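PDB 3S2S: putative pyrazinamidase/nicotinamidase from Streptococcus mutans, which probably hydrolyses nicotinamide, and likely its analogue pyrazinamide, to the free acid and ammonia as a zinc-binding member of the isochorismatase family. Local coordinates for residues A175-Q189 and L204-E217. Numbering follows the deposited sequence.
Sequences AIDAYNLGYQIEVVQ and LNHLQNVLGATIIE
Two successive helix-strand units of the isochorismatase-type α/β fold meet here: strand 214-216 pairs in parallel with 184-188 at an end of the sheet, while helices 167-180 and 197-209 pack on the same face. Four nearly straight backbone hydrogen bonds join them: Thr-214 N to Ile-185 O, Val-187 N to Thr-214 O, Ile-216 N to Val-187 O and, from the residue just after 184-188, Gln-189 N to Ile-216 O at 2.9 Å. Beneath the helices, Val-187 turns CG2 to Leu-207 CD1 at 4.0 Å, the two side chains crossing at about a right angle; Ile-215 lays CD1 against Val-187 CB, and Ile-185 CG2 meets Ala-213 CB at 3.8 Å. Ala-175 of helix 167-180 meets Leu-207 of helix 197-209 and Leu-211 of the turn that follows it, its CB lying 3.7 Å from Leu-211 CD1. The other Leu-211 methyl, CD2, sits over one face of the Tyr-179 ring, 4.2 Å from its centroid and displaced toward the rim, in a CH-pi contact. Tyr-179 has CG anti to its own N (chi1 175°), which carries the ring out past Leu-211 to meet His-139 and Tyr-140 of the second subunit. On the opposite face of the sheet, the extended Glu-186 chain runs beside Thr-214, its CG 4.2 Å from Thr-214 CB. Ile-216 crosses Glu-186 at a slant, its CD1 near both CB and OE1; OE1 forms a salt bridge with Lys-37. A water accepts from Ile-185 N and donates to Gly-212 O, bridging the two segments just before the strand pairing begins. The helix-covered face is thus aliphatic, whereas the other mixes Val-188 and Ile-216 with Thr-214 and Glu-186, whose charge Lys-37 meets, and Tyr-179 extends the apolar layer into the subunit interface.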
loop_
_atom_site.group_PDB
_atom_site.type_symbol
_atom_site.label_atom_id
_atom_site.label_comp_id
_atom_site.label_asym_id
_atom_site.label_seq_id
_atom_site.Cartn_x
_atom_site.Cartn_y
_atom_site.Cartn_z
ATOM N N ALA A 175 5.198 -12.026 -8.006
ATOM C CA ALA A 175 4.712 -13.079 -7.110
ATOM C C ALA A 175 4.788 -12.704 -5.630
ATOM O O ALA A 175 3.901 -13.054 -4.865
ATOM C CB ALA A 175 5.478 -14.374 -7.357
ATOM N N ILE A 176 5.885 -12.072 -5.225
ATOM C CA ILE A 176 6.061 -11.674 -3.826
ATOM C C ILE A 176 4.973 -10.657 -3.460
ATOM O O ILE A 176 4.342 -10.747 -2.410
ATOM C CB ILE A 176 7.471 -11.117 -3.588
ATOM C CG1 ILE A 176 8.469 -12.274 -3.669
ATOM C CG2 ILE A 176 7.566 -10.399 -2.242
ATOM C CD1 ILE A 176 9.922 -11.827 -3.659
ATOM N N ASP A 177 4.724 -9.698 -4.344
ATOM C CA ASP A 177 3.661 -8.743 -4.067
ATOM C C ASP A 177 2.304 -9.440 -4.003
ATOM O O ASP A 177 1.464 -9.122 -3.117
ATOM C CB ASP A 177 3.624 -7.623 -5.121
ATOM C CG ASP A 177 4.608 -6.509 -4.846
ATOM O OD1 ASP A 177 5.211 -6.443 -3.736
ATOM O OD2 ASP A 177 4.771 -5.661 -5.734
ATOM N N ALA A 178 2.068 -10.383 -4.916
ATOM C CA ALA A 178 0.800 -11.106 -4.913
ATOM C C ALA A 178 0.619 -11.876 -3.601
ATOM O O ALA A 178 -0.475 -11.906 -3.049
ATOM C CB ALA A 178 0.685 -12.043 -6.127
ATOM N N TYR A 179 1.704 -12.474 -3.115
ATOM C CA TYR A 179 1.659 -13.211 -1.850
ATOM C C TYR A 179 1.317 -12.267 -0.712
ATOM O O TYR A 179 0.455 -12.576 0.117
ATOM C CB TYR A 179 3.009 -13.881 -1.602
ATOM C CG TYR A 179 3.114 -14.588 -0.256
ATOM C CD1 TYR A 179 2.740 -15.914 -0.126
ATOM C CD2 TYR A 179 3.610 -13.934 0.858
ATOM C CE1 TYR A 179 2.837 -16.573 1.107
ATOM C CE2 TYR A 179 3.715 -14.588 2.102
ATOM C CZ TYR A 179 3.335 -15.912 2.202
ATOM O OH TYR A 179 3.451 -16.593 3.409
ATOM N N ASN A 180 1.955 -11.100 -0.695
ATOM C CA ASN A 180 1.753 -10.183 0.423
ATOM C C ASN A 180 0.345 -9.617 0.382
ATOM O O ASN A 180 -0.193 -9.226 1.420
ATOM C CB ASN A 180 2.789 -9.079 0.429
ATOM C CG ASN A 180 4.138 -9.560 0.938
ATOM O OD1 ASN A 180 4.208 -10.548 1.658
ATOM N ND2 ASN A 180 5.203 -8.826 0.608
ATOM N N LEU A 181 -0.243 -9.593 -0.812
ATOM C CA LEU A 181 -1.616 -9.109 -1.026
ATOM C C LEU A 181 -2.666 -10.217 -0.942
ATOM O O LEU A 181 -3.844 -9.991 -1.235
ATOM C CB LEU A 181 -1.757 -8.435 -2.396
ATOM C CG LEU A 181 -1.053 -7.094 -2.531
ATOM C CD1 LEU A 181 -0.893 -6.726 -4.008
ATOM C CD2 LEU A 181 -1.850 -6.031 -1.776
ATOM N N GLY A 182 -2.245 -11.411 -0.546
ATOM C CA GLY A 182 -3.197 -12.470 -0.255
ATOM C C GLY A 182 -3.774 -13.245 -1.427
ATOM O O GLY A 182 -4.768 -13.962 -1.248
ATOM N N TYR A 183 -3.154 -13.142 -2.603
ATOM C CA TYR A 183 -3.556 -13.940 -3.763
ATOM C C TYR A 183 -3.039 -15.366 -3.704
ATOM O O TYR A 183 -1.921 -15.599 -3.263
ATOM C CB TYR A 183 -3.082 -13.296 -5.091
ATOM C CG TYR A 183 -3.830 -12.018 -5.374
ATOM C CD1 TYR A 183 -5.087 -12.053 -5.966
ATOM C CD2 TYR A 183 -3.287 -10.785 -5.029
ATOM C CE1 TYR A 183 -5.801 -10.873 -6.195
ATOM C CE2 TYR A 183 -3.988 -9.590 -5.250
ATOM C CZ TYR A 183 -5.246 -9.654 -5.829
ATOM O OH TYR A 183 -5.961 -8.492 -6.033
ATOM N N GLN A 184 -3.849 -16.308 -4.172
ATOM C CA GLN A 184 -3.311 -17.620 -4.560
ATOM C C GLN A 184 -2.515 -17.418 -5.838
ATOM O O GLN A 184 -2.863 -16.579 -6.668
ATOM C CB GLN A 184 -4.429 -18.633 -4.809
ATOM C CG GLN A 184 -5.355 -18.804 -3.634
ATOM C CD GLN A 184 -4.612 -19.145 -2.378
ATOM O OE1 GLN A 184 -3.803 -20.082 -2.352
ATOM N NE2 GLN A 184 -4.872 -18.385 -1.317
ATOM N N ILE A 185 -1.445 -18.182 -5.993
ATOM C CA ILE A 185 -0.521 -17.985 -7.114
ATOM C C ILE A 185 -0.291 -19.290 -7.844
ATOM O O ILE A 185 -0.038 -20.327 -7.214
ATOM C CB ILE A 185 0.850 -17.493 -6.617
ATOM C CG1 ILE A 185 0.682 -16.229 -5.775
ATOM C CG2 ILE A 185 1.807 -17.279 -7.785
ATOM C CD1 ILE A 185 1.948 -15.860 -4.991
ATOM N N GLU A 186 -0.425 -19.246 -9.165
ATOM C CA GLU A 186 -0.005 -20.348 -10.020
ATOM C C GLU A 186 1.092 -19.804 -10.916
ATOM O O GLU A 186 1.064 -18.632 -11.304
ATOM C CB GLU A 186 -1.183 -20.863 -10.851
ATOM C CG GLU A 186 -2.323 -21.374 -9.993
ATOM C CD GLU A 186 -3.490 -21.945 -10.795
ATOM O OE1 GLU A 186 -3.715 -21.495 -11.932
ATOM O OE2 GLU A 186 -4.180 -22.865 -10.288
ATOM N N VAL A 187 2.077 -20.639 -11.219
ATOM C CA VAL A 187 3.101 -20.257 -12.182
ATOM C C VAL A 187 3.147 -21.325 -13.253
ATOM O O VAL A 187 3.234 -22.516 -12.949
ATOM C CB VAL A 187 4.482 -20.159 -11.525
ATOM C CG1 VAL A 187 5.531 -19.749 -12.566
ATOM C CG2 VAL A 187 4.442 -19.168 -10.369
ATOM N N VAL A 188 3.082 -20.926 -14.514
ATOM C CA VAL A 188 3.073 -21.917 -15.583
ATOM C C VAL A 188 4.517 -22.152 -16.009
ATOM O O VAL A 188 5.123 -21.285 -16.624
ATOM C CB VAL A 188 2.248 -21.417 -16.785
ATOM C CG1 VAL A 188 2.235 -22.461 -17.934
ATOM C CG2 VAL A 188 0.830 -21.046 -16.334
ATOM N N GLN A 189 5.089 -23.302 -15.644
ATOM C CA GLN A 189 6.525 -23.484 -15.825
ATOM C C GLN A 189 6.974 -23.342 -17.280
ATOM O O GLN A 189 8.057 -22.815 -17.557
ATOM C CB GLN A 189 7.013 -24.832 -15.248
ATOM C CG GLN A 189 8.528 -25.005 -15.401
ATOM C CD GLN A 189 9.103 -26.141 -14.567
ATOM O OE1 GLN A 189 8.411 -26.750 -13.751
ATOM N NE2 GLN A 189 10.389 -26.420 -14.763
ATOM N N LEU A 204 11.840 -20.708 -9.276
ATOM C CA LEU A 204 10.776 -21.706 -9.191
ATOM C C LEU A 204 10.717 -22.348 -7.799
ATOM O O LEU A 204 9.634 -22.571 -7.253
ATOM C CB LEU A 204 10.940 -22.779 -10.267
ATOM C CG LEU A 204 10.716 -22.327 -11.711
ATOM C CD1 LEU A 204 11.061 -23.496 -12.640
ATOM C CD2 LEU A 204 9.296 -21.887 -11.924
ATOM N N ASN A 205 11.881 -22.663 -7.239
ATOM C CA ASN A 205 11.929 -23.239 -5.900
ATOM C C ASN A 205 11.350 -22.257 -4.881
ATOM O O ASN A 205 10.603 -22.647 -3.999
ATOM C CB ASN A 205 13.366 -23.591 -5.517
ATOM C CG ASN A 205 13.881 -24.837 -6.229
ATOM O OD1 ASN A 205 13.101 -25.666 -6.711
ATOM N ND2 ASN A 205 15.206 -24.980 -6.282
ATOM N N HIS A 206 11.681 -20.976 -5.017
ATOM C CA HIS A 206 11.219 -19.976 -4.054
ATOM C C HIS A 206 9.709 -19.797 -4.192
ATOM O O HIS A 206 8.964 -19.750 -3.203
ATOM C CB HIS A 206 11.911 -18.649 -4.368
ATOM C CG HIS A 206 11.661 -17.580 -3.357
ATOM N ND1 HIS A 206 12.549 -17.298 -2.343
ATOM C CD2 HIS A 206 10.632 -16.715 -3.214
ATOM C CE1 HIS A 206 12.075 -16.300 -1.616
ATOM N NE2 HIS A 206 10.920 -15.920 -2.132
ATOM N N LEU A 207 9.248 -19.697 -5.433
ATOM C CA LEU A 207 7.816 -19.564 -5.672
ATOM C C LEU A 207 7.043 -20.699 -4.988
ATOM O O LEU A 207 6.079 -20.450 -4.260
ATOM C CB LEU A 207 7.522 -19.538 -7.172
ATOM C CG LEU A 207 8.026 -18.276 -7.879
ATOM C CD1 LEU A 207 8.278 -18.511 -9.365
ATOM C CD2 LEU A 207 7.013 -17.209 -7.688
ATOM N N GLN A 208 7.461 -21.941 -5.225
ATOM C CA GLN A 208 6.776 -23.084 -4.619
ATOM C C GLN A 208 6.976 -23.192 -3.119
ATOM O O GLN A 208 6.003 -23.319 -2.371
ATOM C CB GLN A 208 7.233 -24.376 -5.266
ATOM C CG GLN A 208 6.536 -25.614 -4.721
ATOM C CD GLN A 208 7.045 -26.833 -5.419
ATOM O OE1 GLN A 208 6.571 -27.179 -6.492
ATOM N NE2 GLN A 208 8.047 -27.476 -4.833
ATOM N N ASN A 209 8.228 -23.188 -2.668
ATOM C CA ASN A 209 8.485 -23.561 -1.270
ATOM C C ASN A 209 8.377 -22.432 -0.251
ATOM O O ASN A 209 8.200 -22.695 0.944
ATOM C CB ASN A 209 9.825 -24.289 -1.156
ATOM C CG ASN A 209 9.858 -25.543 -1.997
ATOM O OD1 ASN A 209 8.860 -26.257 -2.093
ATOM N ND2 ASN A 209 10.998 -25.813 -2.627
ATOM N N VAL A 210 8.472 -21.191 -0.713
ATOM C CA VAL A 210 8.389 -20.033 0.160
ATOM C C VAL A 210 7.027 -19.358 0.008
ATOM O O VAL A 210 6.373 -19.003 0.998
ATOM C CB VAL A 210 9.545 -19.028 -0.121
ATOM C CG1 VAL A 210 9.416 -17.779 0.739
ATOM C CG2 VAL A 210 10.902 -19.698 0.120
ATOM N N LEU A 211 6.590 -19.158 -1.235
ATOM C CA LEU A 211 5.288 -18.532 -1.471
ATOM C C LEU A 211 4.101 -19.477 -1.557
ATOM O O LEU A 211 2.965 -19.027 -1.625
ATOM C CB LEU A 211 5.328 -17.654 -2.731
ATOM C CG LEU A 211 6.471 -16.648 -2.803
ATOM C CD1 LEU A 211 6.310 -15.782 -4.064
ATOM C CD2 LEU A 211 6.588 -15.754 -1.568
ATOM N N GLY A 212 4.360 -20.780 -1.598
ATOM C CA GLY A 212 3.296 -21.760 -1.706
ATOM C C GLY A 212 2.579 -21.748 -3.047
ATOM O O GLY A 212 1.441 -22.202 -3.157
ATOM N N ALA A 213 3.244 -21.227 -4.073
ATOM C CA ALA A 213 2.660 -21.212 -5.414
ATOM C C ALA A 213 2.530 -22.620 -5.980
ATOM O O ALA A 213 3.330 -23.507 -5.665
ATOM C CB ALA A 213 3.529 -20.364 -6.366
ATOM N N THR A 214 1.547 -22.808 -6.848
ATOM C CA THR A 214 1.413 -24.044 -7.607
ATOM C C THR A 214 2.216 -23.922 -8.890
ATOM O O THR A 214 1.932 -23.061 -9.716
ATOM C CB THR A 214 -0.052 -24.277 -7.987
ATOM O OG1 THR A 214 -0.843 -24.321 -6.799
ATOM C CG2 THR A 214 -0.208 -25.604 -8.767
ATOM N N ILE A 215 3.235 -24.765 -9.043
ATOM C CA ILE A 215 3.996 -24.803 -10.282
ATOM C C ILE A 215 3.301 -25.797 -11.200
ATOM O O ILE A 215 3.265 -27.003 -10.934
ATOM C CB ILE A 215 5.470 -25.229 -10.045
ATOM C CG1 ILE A 215 6.089 -24.412 -8.898
ATOM C CG2 ILE A 215 6.282 -25.117 -11.328
ATOM C CD1 ILE A 215 6.103 -22.896 -9.106
ATOM N N ILE A 216 2.719 -25.283 -12.252
ATOM C CA ILE A 216 2.039 -26.080 -13.229
ATOM C C ILE A 216 2.991 -26.486 -14.330
ATOM O O ILE A 216 3.503 -25.665 -15.020
ATOM C CB ILE A 216 0.928 -25.297 -13.881
ATOM C CG1 ILE A 216 0.041 -24.636 -12.847
ATOM C CG2 ILE A 216 0.149 -26.193 -14.780
ATOM C CD1 ILE A 216 -1.036 -23.935 -13.415
ATOM N N GLU A 217 3.167 -27.797 -14.467
ATOM C CA GLU A 217 4.179 -28.456 -15.293
ATOM C C GLU A 217 3.581 -29.443 -16.305
ATOM O O GLU A 217 2.539 -29.208 -16.830
ATOM C CB GLU A 217 5.170 -29.217 -14.423
ATOM C CG GLU A 217 5.684 -28.449 -13.300
ATOM C CD GLU A 217 6.530 -29.241 -12.352
ATOM O OE1 GLU A 217 6.216 -29.359 -11.179
ATOM O OE2 GLU A 217 7.547 -29.736 -12.796
HETATM O O HOH W 1 -0.952 -20.011 -3.709
#